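Local coordinates for parahox neighbor (Phaeodactylum tricornutum CCAP 1055/1, PDB 5Z5M), which probably converts 5-hydroxyisourate to (S)-allantoin in two steps, joining a hydroxyisourate hydrolase and an OHCU decarboxylase in one chain, at residues G24-V32 and Q67-P76; A179-T190 and P278-S289. One frame throughout, in Å; residues are numbered along the deposited sequence.

Interactions 1 and 2 belong to the two halves of a fused enzyme. Interaction 1 (24-32 with 67-76) lies in the helical OHCU decarboxylase half and joins a turn to the end of a helix without a direct hydrogen bond across it. Interaction 2 (179-190 with 278-289) is a parallel strand pair of the HIUase/transthyretin half, held by a ladder of backbone bonds. Their centres are about 36 Å apart and their nearest atoms about 14 Å, on opposite sides of the chain's centre, so neither touches the other. Along the chain they follow in series, with helix 151-173, which packs against interaction 1, running between them.

Interaction 1 of 2, residues G24-V32 and Q67-P76; sequences GIYEHSAWV and QKLELLCAHP
A type II beta turn from Y26 to S29, leading into helix 30-38, rests on the C-terminal part of helix 65-73 in the all-helical OHCU decarboxylase half, where E27 and H28 meet A74. The methyl CB of A74 lies 3.6 Å from E27 O and touches H28 CB. With CG anti to the backbone N (chi1 -159°), E27 sets CG 3.4 Å from A74 O; the bend at chi2 then turns the carboxylate to the P76 ring, which it meets from the opposite direction, OE2 3.9 Å from P76 CG. Farther along, one methyl of L71 packs against the two ends of the turn: CD1 is 4.0 Å from Y26 CD2 and 3.7 Å from S29 OG. That hydroxyl bonds E27 O at 2.8 Å from above the carbonyl plane. The W31 indole is sandwiched, with V32 CG2 over the centre of one face and Q67 NE2 3.9 Å from W31 CZ3 toward the rim of the other; the same amide's OE1 accepts from S64 N. A water accepts from E27 N at 2.7 Å and reaches the edge of the H75 ring by a weak bond, bridging the segments. Helix 151-173 packs against the contact: its R169 forms a salt bridge with E27 OE1, H163 bonds Y26 OH, and I165 packs on H75. Helix 49-61 covers Y26 and V32 through V60.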
loop_
_atom_site.group_PDB
_atom_site.type_symbol
_atom_site.label_atom_id
_atom_site.label_comp_id
_atom_site.label_asym_id
_atom_site.label_seq_id
_atom_site.Cartn_x
_atom_site.Cartn_y
_atom_site.Cartn_z
ATOM N N GLY A 24 22.958 15.426 -33.135
ATOM C CA GLY A 24 23.580 14.247 -32.554
ATOM C C GLY A 24 22.829 13.673 -31.363
ATOM O O GLY A 24 23.278 12.707 -30.743
ATOM N N ILE A 25 21.687 14.273 -31.044
ATOM C CA ILE A 25 20.827 13.788 -29.963
ATOM C C ILE A 25 20.507 12.305 -30.155
ATOM O O ILE A 25 20.638 11.504 -29.228
ATOM C CB ILE A 25 19.515 14.592 -29.889
ATOM C CG1 ILE A 25 19.790 16.045 -29.473
ATOM C CG2 ILE A 25 18.544 13.937 -28.923
ATOM C CD1 ILE A 25 20.784 16.197 -28.322
ATOM N N TYR A 26 20.087 11.954 -31.366
ATOM C CA TYR A 26 19.991 10.559 -31.771
ATOM C C TYR A 26 21.188 10.243 -32.663
ATOM O O TYR A 26 21.506 10.994 -33.591
ATOM C CB TYR A 26 18.665 10.275 -32.484
ATOM C CG TYR A 26 17.449 10.350 -31.575
ATOM C CD1 TYR A 26 16.771 11.551 -31.381
ATOM C CD2 TYR A 26 16.978 9.219 -30.916
ATOM C CE1 TYR A 26 15.659 11.619 -30.556
ATOM C CE2 TYR A 26 15.870 9.280 -30.087
ATOM C CZ TYR A 26 15.217 10.483 -29.908
ATOM O OH TYR A 26 14.116 10.544 -29.079
ATOM N N GLU A 27 21.852 9.136 -32.354
ATOM C CA GLU A 27 23.126 8.772 -32.965
ATOM C C GLU A 27 23.049 8.622 -34.477
ATOM O O GLU A 27 22.255 7.831 -34.992
ATOM C CB GLU A 27 23.643 7.466 -32.355
ATOM C CG GLU A 27 25.132 7.239 -32.528
ATOM C CD GLU A 27 25.956 8.011 -31.514
ATOM O OE1 GLU A 27 25.362 8.676 -30.639
ATOM O OE2 GLU A 27 27.202 7.949 -31.592
ATOM N N HIS A 28 23.888 9.384 -35.176
ATOM C CA HIS A 28 23.977 9.343 -36.634
ATOM C C HIS A 28 22.607 9.497 -37.270
ATOM O O HIS A 28 22.304 8.850 -38.273
ATOM C CB HIS A 28 24.624 8.038 -37.102
ATOM C CG HIS A 28 25.986 7.799 -36.528
ATOM N ND1 HIS A 28 26.635 8.720 -35.738
ATOM C CD2 HIS A 28 26.820 6.734 -36.628
ATOM C CE1 HIS A 28 27.812 8.238 -35.375
ATOM N NE2 HIS A 28 27.947 7.036 -35.903
ATOM N N SER A 29 21.779 10.346 -36.671
ATOM C CA SER A 29 20.408 10.519 -37.121
ATOM C C SER A 29 20.047 11.993 -37.205
ATOM O O SER A 29 19.120 12.454 -36.539
ATOM C CB SER A 29 19.446 9.788 -36.183
ATOM O OG SER A 29 19.757 8.408 -36.123
ATOM N N ALA A 30 20.781 12.729 -38.034
ATOM C CA ALA A 30 20.527 14.153 -38.216
ATOM C C ALA A 30 19.148 14.396 -38.827
ATOM O O ALA A 30 18.601 15.493 -38.707
ATOM C CB ALA A 30 21.610 14.784 -39.081
ATOM N N TRP A 31 18.590 13.374 -39.473
ATOM C CA TRP A 31 17.269 13.488 -40.086
ATOM C C TRP A 31 16.183 13.836 -39.067
ATOM O O TRP A 31 15.183 14.465 -39.417
ATOM C CB TRP A 31 16.894 12.199 -40.834
ATOM C CG TRP A 31 16.854 10.943 -40.001
ATOM C CD1 TRP A 31 17.891 10.090 -39.754
ATOM C CD2 TRP A 31 15.711 10.383 -39.340
ATOM N NE1 TRP A 31 17.472 9.046 -38.967
ATOM C CE2 TRP A 31 16.136 9.200 -38.699
ATOM C CE3 TRP A 31 14.373 10.771 -39.218
ATOM C CZ2 TRP A 31 15.273 8.402 -37.952
ATOM C CZ3 TRP A 31 13.514 9.976 -38.473
ATOM C CH2 TRP A 31 13.969 8.806 -37.849
ATOM N N VAL A 32 16.380 13.433 -37.813
ATOM C CA VAL A 32 15.421 13.746 -36.759
ATOM C C VAL A 32 15.351 15.250 -36.546
ATOM O O VAL A 32 14.267 15.829 -36.491
ATOM C CB VAL A 32 15.776 13.070 -35.417
ATOM C CG1 VAL A 32 14.726 13.404 -34.368
ATOM C CG2 VAL A 32 15.894 11.561 -35.584
ATOM N N GLN A 67 13.898 2.587 -40.665
ATOM C CA GLN A 67 14.568 3.744 -40.084
ATOM C C GLN A 67 14.884 3.510 -38.611
ATOM O O GLN A 67 15.940 3.912 -38.121
ATOM C CB GLN A 67 13.708 5.003 -40.228
ATOM C CG GLN A 67 13.595 5.531 -41.647
ATOM C CD GLN A 67 12.641 6.706 -41.747
ATOM O OE1 GLN A 67 11.420 6.532 -41.750
ATOM N NE2 GLN A 67 13.194 7.912 -41.822
ATOM N N LYS A 68 13.963 2.860 -37.906
ATOM C CA LYS A 68 14.153 2.593 -36.484
ATOM C C LYS A 68 15.275 1.586 -36.253
ATOM O O LYS A 68 16.130 1.794 -35.394
ATOM C CB LYS A 68 12.846 2.100 -35.857
ATOM C CG LYS A 68 11.806 3.213 -35.664
ATOM C CD LYS A 68 10.468 2.671 -35.190
ATOM C CE LYS A 68 9.409 3.752 -35.210
ATOM N NZ LYS A 68 8.114 3.291 -34.653
ATOM N N LEU A 69 15.286 0.505 -37.027
ATOM C CA LEU A 69 16.323 -0.512 -36.872
ATOM C C LEU A 69 17.705 0.072 -37.162
ATOM O O LEU A 69 18.689 -0.275 -36.500
ATOM C CB LEU A 69 16.053 -1.708 -37.782
ATOM C CG LEU A 69 16.908 -2.942 -37.484
ATOM C CD1 LEU A 69 16.643 -3.443 -36.067
ATOM C CD2 LEU A 69 16.659 -4.040 -38.508
ATOM N N GLU A 70 17.772 0.969 -38.141
ATOM C CA GLU A 70 19.032 1.624 -38.482
ATOM C C GLU A 70 19.494 2.569 -37.378
ATOM O O GLU A 70 20.693 2.745 -37.161
ATOM C CB GLU A 70 18.906 2.384 -39.807
ATOM C CG GLU A 70 18.899 1.497 -41.047
ATOM C CD GLU A 70 20.278 0.961 -41.420
ATOM O OE1 GLU A 70 21.161 0.875 -40.539
ATOM O OE2 GLU A 70 20.482 0.623 -42.608
ATOM N N LEU A 71 18.543 3.187 -36.685
ATOM C CA LEU A 71 18.883 4.046 -35.561
ATOM C C LEU A 71 19.511 3.206 -34.451
ATOM O O LEU A 71 20.503 3.603 -33.844
ATOM C CB LEU A 71 17.646 4.788 -35.051
ATOM C CG LEU A 71 17.857 5.864 -33.981
ATOM C CD1 LEU A 71 16.917 7.033 -34.226
ATOM C CD2 LEU A 71 17.633 5.299 -32.591
ATOM N N LEU A 72 18.925 2.041 -34.192
ATOM C CA LEU A 72 19.461 1.125 -33.189
ATOM C C LEU A 72 20.868 0.650 -33.549
ATOM O O LEU A 72 21.758 0.633 -32.701
ATOM C CB LEU A 72 18.539 -0.083 -33.012
ATOM C CG LEU A 72 17.134 0.182 -32.470
ATOM C CD1 LEU A 72 16.384 -1.125 -32.279
ATOM C CD2 LEU A 72 17.188 0.975 -31.167
ATOM N N CYS A 73 21.068 0.272 -34.808
ATOM C CA CYS A 73 22.358 -0.267 -35.236
ATOM C C CYS A 73 23.438 0.804 -35.272
ATOM O O CYS A 73 24.630 0.498 -35.255
ATOM C CB CYS A 73 22.232 -0.932 -36.607
ATOM S SG CYS A 73 21.214 -2.422 -36.584
ATOM N N ALA A 74 23.017 2.062 -35.315
ATOM C CA ALA A 74 23.952 3.174 -35.307
ATOM C C ALA A 74 24.522 3.381 -33.913
ATOM O O ALA A 74 25.533 4.061 -33.739
ATOM C CB ALA A 74 23.273 4.450 -35.800
ATOM N N HIS A 75 23.872 2.787 -32.917
ATOM C CA HIS A 75 24.292 2.979 -31.539
ATOM C C HIS A 75 25.545 2.168 -31.225
ATOM O O HIS A 75 25.673 1.017 -31.646
ATOM C CB HIS A 75 23.163 2.614 -30.573
ATOM C CG HIS A 75 23.190 3.398 -29.301
ATOM N ND1 HIS A 75 22.695 4.682 -29.210
ATOM C CD2 HIS A 75 23.668 3.090 -28.071
ATOM C CE1 HIS A 75 22.860 5.127 -27.977
ATOM N NE2 HIS A 75 23.450 4.182 -27.266
ATOM N N PRO A 76 26.487 2.783 -30.494
ATOM C CA PRO A 76 27.759 2.156 -30.121
ATOM C C PRO A 76 27.576 0.938 -29.228
ATOM O O PRO A 76 26.744 0.951 -28.320
ATOM C CB PRO A 76 28.491 3.270 -29.365
ATOM C CG PRO A 76 27.860 4.531 -29.838
ATOM C CD PRO A 76 26.423 4.188 -30.062
HETATM O O HOH W 1 21.364 7.619 -30.181
#

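Interaction 2 of 2, residues A179-T190 and P278-S289; sequences AQGFLTCHVLDT and PDDHYHVPLLVS
F182 and H281 form an offset stack, ring centroids 4.0 Å apart and planes at 18°. One face of the imidazole carries F182 CE2, 3.3 Å from H281 CD2, and H281 CB sits over the phenyl face in a CH-pi contact; the edge of the phenyl ring has Q180 O and T184 CG2 in its plane. At the edge of the imidazole, in its plane, lies T184 OG1, 2.9 Å from H281 NE2. The same hydroxyl meets the edge of a second imidazole, 2.8 Å from H283 ND1, so one oxygen ties two histidines by hydrogen bonds. With chi1 at 57°, OG1 stands between the backbone N and carbonyl carbon of T184, turned to the neighbouring strand. H186 CB packs 3.5 Å from H283 CE1. Were H281 an alanine, the F182 ring would probably lose its stacking partner and T184 OG1 one of its two histidine bonds. Beneath these rings the strands pair in parallel register, F182 with H281 through D189 with V288. The ladder is interrupted around C185 and H186, where H186 N is buried without a partner, then resumes with straight bonds such as L188 N to L286 O, 2.9 Å at 171°. On the face opposite the histidines, L183 CD1 meets V284 CG2 at 4.0 Å and V187 CG1 meets V288 CG1. Strands 241-248 and 268-275 cover that face, F273 lying on L183 and V284 as in a transthyretin-type sandwich. Strand 292-296 flanks strand 281-289, and Y296 of the third subunit packs on L188 and L287.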
loop_
_atom_site.group_PDB
_atom_site.type_symbol
_atom_site.label_atom_id
_atom_site.label_comp_id
_atom_site.label_asym_id
_atom_site.label_seq_id
_atom_site.Cartn_x
_atom_site.Cartn_y
_atom_site.Cartn_z
ATOM N N ALA A 179 14.003 25.999 -15.702
ATOM C CA ALA A 179 12.904 25.043 -15.590
ATOM C C ALA A 179 12.061 25.388 -14.370
ATOM O O ALA A 179 12.549 26.017 -13.433
ATOM C CB ALA A 179 13.428 23.614 -15.497
ATOM N N GLN A 180 10.801 24.973 -14.364
ATOM C CA GLN A 180 9.900 25.411 -13.305
ATOM C C GLN A 180 9.226 24.253 -12.565
ATOM O O GLN A 180 8.153 24.416 -11.993
ATOM C CB GLN A 180 8.852 26.365 -13.889
ATOM C CG GLN A 180 9.432 27.731 -14.239
ATOM C CD GLN A 180 8.462 28.627 -14.989
ATOM O OE1 GLN A 180 8.186 28.416 -16.170
ATOM N NE2 GLN A 180 7.943 29.641 -14.303
ATOM N N GLY A 181 9.864 23.087 -12.563
ATOM C CA GLY A 181 9.334 21.957 -11.827
ATOM C C GLY A 181 9.545 22.163 -10.337
ATOM O O GLY A 181 10.245 23.088 -9.925
ATOM N N PHE A 182 8.939 21.308 -9.522
ATOM C CA PHE A 182 9.108 21.413 -8.076
ATOM C C PHE A 182 8.750 20.116 -7.368
ATOM O O PHE A 182 8.134 19.215 -7.953
ATOM C CB PHE A 182 8.271 22.575 -7.507
ATOM C CG PHE A 182 6.780 22.446 -7.739
ATOM C CD1 PHE A 182 6.217 22.806 -8.956
ATOM C CD2 PHE A 182 5.942 22.003 -6.726
ATOM C CE1 PHE A 182 4.850 22.697 -9.172
ATOM C CE2 PHE A 182 4.574 21.895 -6.932
ATOM C CZ PHE A 182 4.025 22.248 -8.157
ATOM N N LEU A 183 9.137 20.046 -6.096
ATOM C CA LEU A 183 8.988 18.844 -5.281
ATOM C C LEU A 183 8.148 19.134 -4.044
ATOM O O LEU A 183 8.453 20.048 -3.276
ATOM C CB LEU A 183 10.362 18.312 -4.865
ATOM C CG LEU A 183 10.429 17.095 -3.937
ATOM C CD1 LEU A 183 9.862 15.843 -4.605
ATOM C CD2 LEU A 183 11.865 16.855 -3.503
ATOM N N THR A 184 7.076 18.371 -3.871
ATOM C CA THR A 184 6.236 18.500 -2.692
ATOM C C THR A 184 6.142 17.177 -1.945
ATOM O O THR A 184 6.517 16.117 -2.462
ATOM C CB THR A 184 4.810 18.961 -3.045
ATOM O OG1 THR A 184 4.226 18.037 -3.974
ATOM C CG2 THR A 184 4.825 20.365 -3.648
ATOM N N CYS A 185 5.610 17.250 -0.731
ATOM C CA CYS A 185 5.480 16.091 0.129
ATOM C C CYS A 185 4.199 16.183 0.947
ATOM O O CYS A 185 3.719 17.273 1.254
ATOM C CB CYS A 185 6.691 15.976 1.051
ATOM S SG CYS A 185 6.782 14.414 1.952
ATOM N N HIS A 186 3.645 15.027 1.277
ATOM C CA HIS A 186 2.468 14.925 2.123
ATOM C C HIS A 186 2.654 13.697 3.002
ATOM O O HIS A 186 3.136 12.667 2.533
ATOM C CB HIS A 186 1.201 14.821 1.269
ATOM C CG HIS A 186 -0.053 14.590 2.053
ATOM N ND1 HIS A 186 -0.601 15.547 2.878
ATOM C CD2 HIS A 186 -0.870 13.514 2.127
ATOM C CE1 HIS A 186 -1.702 15.067 3.435
ATOM N NE2 HIS A 186 -1.885 13.835 2.995
ATOM N N VAL A 187 2.311 13.804 4.279
ATOM C CA VAL A 187 2.378 12.645 5.160
ATOM C C VAL A 187 0.993 12.315 5.704
ATOM O O VAL A 187 0.308 13.172 6.271
ATOM C CB VAL A 187 3.333 12.864 6.339
ATOM C CG1 VAL A 187 3.402 11.591 7.185
ATOM C CG2 VAL A 187 4.707 13.270 5.836
ATOM N N LEU A 188 0.580 11.070 5.512
ATOM C CA LEU A 188 -0.706 10.603 6.013
ATOM C C LEU A 188 -0.544 9.482 7.031
ATOM O O LEU A 188 0.109 8.476 6.755
ATOM C CB LEU A 188 -1.579 10.119 4.863
ATOM C CG LEU A 188 -2.901 9.511 5.324
ATOM C CD1 LEU A 188 -3.953 10.590 5.509
ATOM C CD2 LEU A 188 -3.363 8.451 4.343
ATOM N N ASP A 189 -1.151 9.668 8.200
ATOM C CA ASP A 189 -1.162 8.677 9.274
ATOM C C ASP A 189 -2.302 7.689 9.018
ATOM O O ASP A 189 -3.462 8.002 9.271
ATOM C CB ASP A 189 -1.323 9.393 10.626
ATOM C CG ASP A 189 -1.391 8.445 11.821
ATOM O OD1 ASP A 189 -1.418 7.208 11.656
ATOM O OD2 ASP A 189 -1.443 8.971 12.953
ATOM N N THR A 190 -1.983 6.498 8.511
ATOM C CA THR A 190 -3.033 5.555 8.135
ATOM C C THR A 190 -3.575 4.776 9.328
ATOM O O THR A 190 -4.583 4.077 9.216
ATOM C CB THR A 190 -2.536 4.552 7.068
ATOM O OG1 THR A 190 -1.391 3.850 7.565
ATOM C CG2 THR A 190 -2.160 5.284 5.795
ATOM N N PRO A 278 13.330 18.064 -14.783
ATOM C CA PRO A 278 13.280 19.332 -14.045
ATOM C C PRO A 278 12.048 20.191 -14.356
ATOM O O PRO A 278 11.820 21.169 -13.644
ATOM C CB PRO A 278 14.565 20.041 -14.486
ATOM C CG PRO A 278 14.902 19.451 -15.809
ATOM C CD PRO A 278 14.413 18.037 -15.782
ATOM N N ASP A 279 11.295 19.836 -15.399
ATOM C CA ASP A 279 10.035 20.505 -15.737
ATOM C C ASP A 279 8.856 20.050 -14.880
ATOM O O ASP A 279 7.872 20.779 -14.730
ATOM C CB ASP A 279 9.664 20.259 -17.205
ATOM C CG ASP A 279 10.547 21.014 -18.178
ATOM O OD1 ASP A 279 10.997 22.136 -17.848
ATOM O OD2 ASP A 279 10.761 20.489 -19.294
ATOM N N ASP A 280 8.949 18.836 -14.340
ATOM C CA ASP A 280 7.790 18.174 -13.735
ATOM C C ASP A 280 7.529 18.541 -12.284
ATOM O O ASP A 280 8.439 18.924 -11.549
ATOM C CB ASP A 280 7.941 16.652 -13.821
ATOM C CG ASP A 280 7.671 16.111 -15.209
ATOM O OD1 ASP A 280 7.151 16.867 -16.057
ATOM O OD2 ASP A 280 7.972 14.923 -15.447
ATOM N N HIS A 281 6.270 18.401 -11.880
ATOM C CA HIS A 281 5.900 18.421 -10.472
ATOM C C HIS A 281 6.007 17.004 -9.909
ATOM O O HIS A 281 5.267 16.103 -10.312
ATOM C CB HIS A 281 4.483 18.962 -10.286
ATOM C CG HIS A 281 3.978 18.865 -8.881
ATOM N ND1 HIS A 281 2.640 18.953 -8.563
ATOM C CD2 HIS A 281 4.631 18.685 -7.705
ATOM C CE1 HIS A 281 2.489 18.832 -7.257
ATOM N NE2 HIS A 281 3.684 18.665 -6.712
ATOM N N TYR A 282 6.952 16.802 -8.999
ATOM C CA TYR A 282 7.086 15.518 -8.322
ATOM C C TYR A 282 6.437 15.616 -6.955
ATOM O O TYR A 282 6.789 16.474 -6.156
ATOM C CB TYR A 282 8.553 15.111 -8.177
ATOM C CG TYR A 282 9.173 14.457 -9.392
ATOM C CD1 TYR A 282 9.273 15.132 -10.601
ATOM C CD2 TYR A 282 9.690 13.172 -9.318
ATOM C CE1 TYR A 282 9.857 14.533 -11.707
ATOM C CE2 TYR A 282 10.275 12.568 -10.410
ATOM C CZ TYR A 282 10.351 13.249 -11.604
ATOM O OH TYR A 282 10.936 12.652 -12.695
ATOM N N HIS A 283 5.474 14.746 -6.696
ATOM C CA HIS A 283 4.876 14.661 -5.371
ATOM C C HIS A 283 5.249 13.309 -4.767
ATOM O O HIS A 283 4.782 12.276 -5.226
ATOM C CB HIS A 283 3.359 14.830 -5.446
ATOM C CG HIS A 283 2.682 14.757 -4.116
ATOM N ND1 HIS A 283 2.746 15.782 -3.194
ATOM C CD2 HIS A 283 1.945 13.778 -3.543
ATOM C CE1 HIS A 283 2.066 15.438 -2.116
ATOM N NE2 HIS A 283 1.574 14.229 -2.296
ATOM N N VAL A 284 6.108 13.316 -3.754
ATOM C CA VAL A 284 6.591 12.069 -3.170
ATOM C C VAL A 284 6.203 12.004 -1.703
ATOM O O VAL A 284 6.957 12.440 -0.837
ATOM C CB VAL A 284 8.121 11.932 -3.335
ATOM C CG1 VAL A 284 8.620 10.597 -2.750
ATOM C CG2 VAL A 284 8.495 12.037 -4.802
ATOM N N PRO A 285 5.001 11.474 -1.427
ATOM C CA PRO A 285 4.409 11.430 -0.092
ATOM C C PRO A 285 4.798 10.192 0.717
ATOM O O PRO A 285 5.452 9.281 0.205
ATOM C CB PRO A 285 2.913 11.413 -0.393
ATOM C CG PRO A 285 2.822 10.618 -1.653
ATOM C CD PRO A 285 4.089 10.906 -2.439
ATOM N N LEU A 286 4.374 10.172 1.976
ATOM C CA LEU A 286 4.539 9.018 2.846
ATOM C C LEU A 286 3.188 8.619 3.449
ATOM O O LEU A 286 2.506 9.444 4.066
ATOM C CB LEU A 286 5.550 9.323 3.962
ATOM C CG LEU A 286 5.796 8.215 4.989
ATOM C CD1 LEU A 286 6.539 7.051 4.338
ATOM C CD2 LEU A 286 6.554 8.739 6.204
ATOM N N LEU A 287 2.801 7.360 3.260
ATOM C CA LEU A 287 1.662 6.774 3.962
ATOM C C LEU A 287 2.229 5.935 5.091
ATOM O O LEU A 287 3.015 5.039 4.829
ATOM C CB LEU A 287 0.809 5.912 3.025
ATOM C CG LEU A 287 -0.161 6.559 2.029
ATOM C CD1 LEU A 287 0.545 7.491 1.057
ATOM C CD2 LEU A 287 -0.921 5.475 1.273
ATOM N N VAL A 288 1.868 6.212 6.342
ATOM C CA VAL A 288 2.572 5.535 7.432
ATOM C C VAL A 288 1.710 5.200 8.660
ATOM O O VAL A 288 0.806 5.947 9.028
ATOM C CB VAL A 288 3.789 6.385 7.881
ATOM C CG1 VAL A 288 3.345 7.753 8.418
ATOM C CG2 VAL A 288 4.630 5.646 8.907
ATOM N N SER A 289 1.987 4.043 9.258
ATOM C CA SER A 289 1.489 3.677 10.581
ATOM C C SER A 289 2.722 3.210 11.358
ATOM O O SER A 289 3.813 3.160 10.789
ATOM C CB SER A 289 0.408 2.592 10.493
ATOM O OG SER A 289 0.968 1.307 10.255
HETATM O O HOH W 2 9.716 24.033 -16.962
#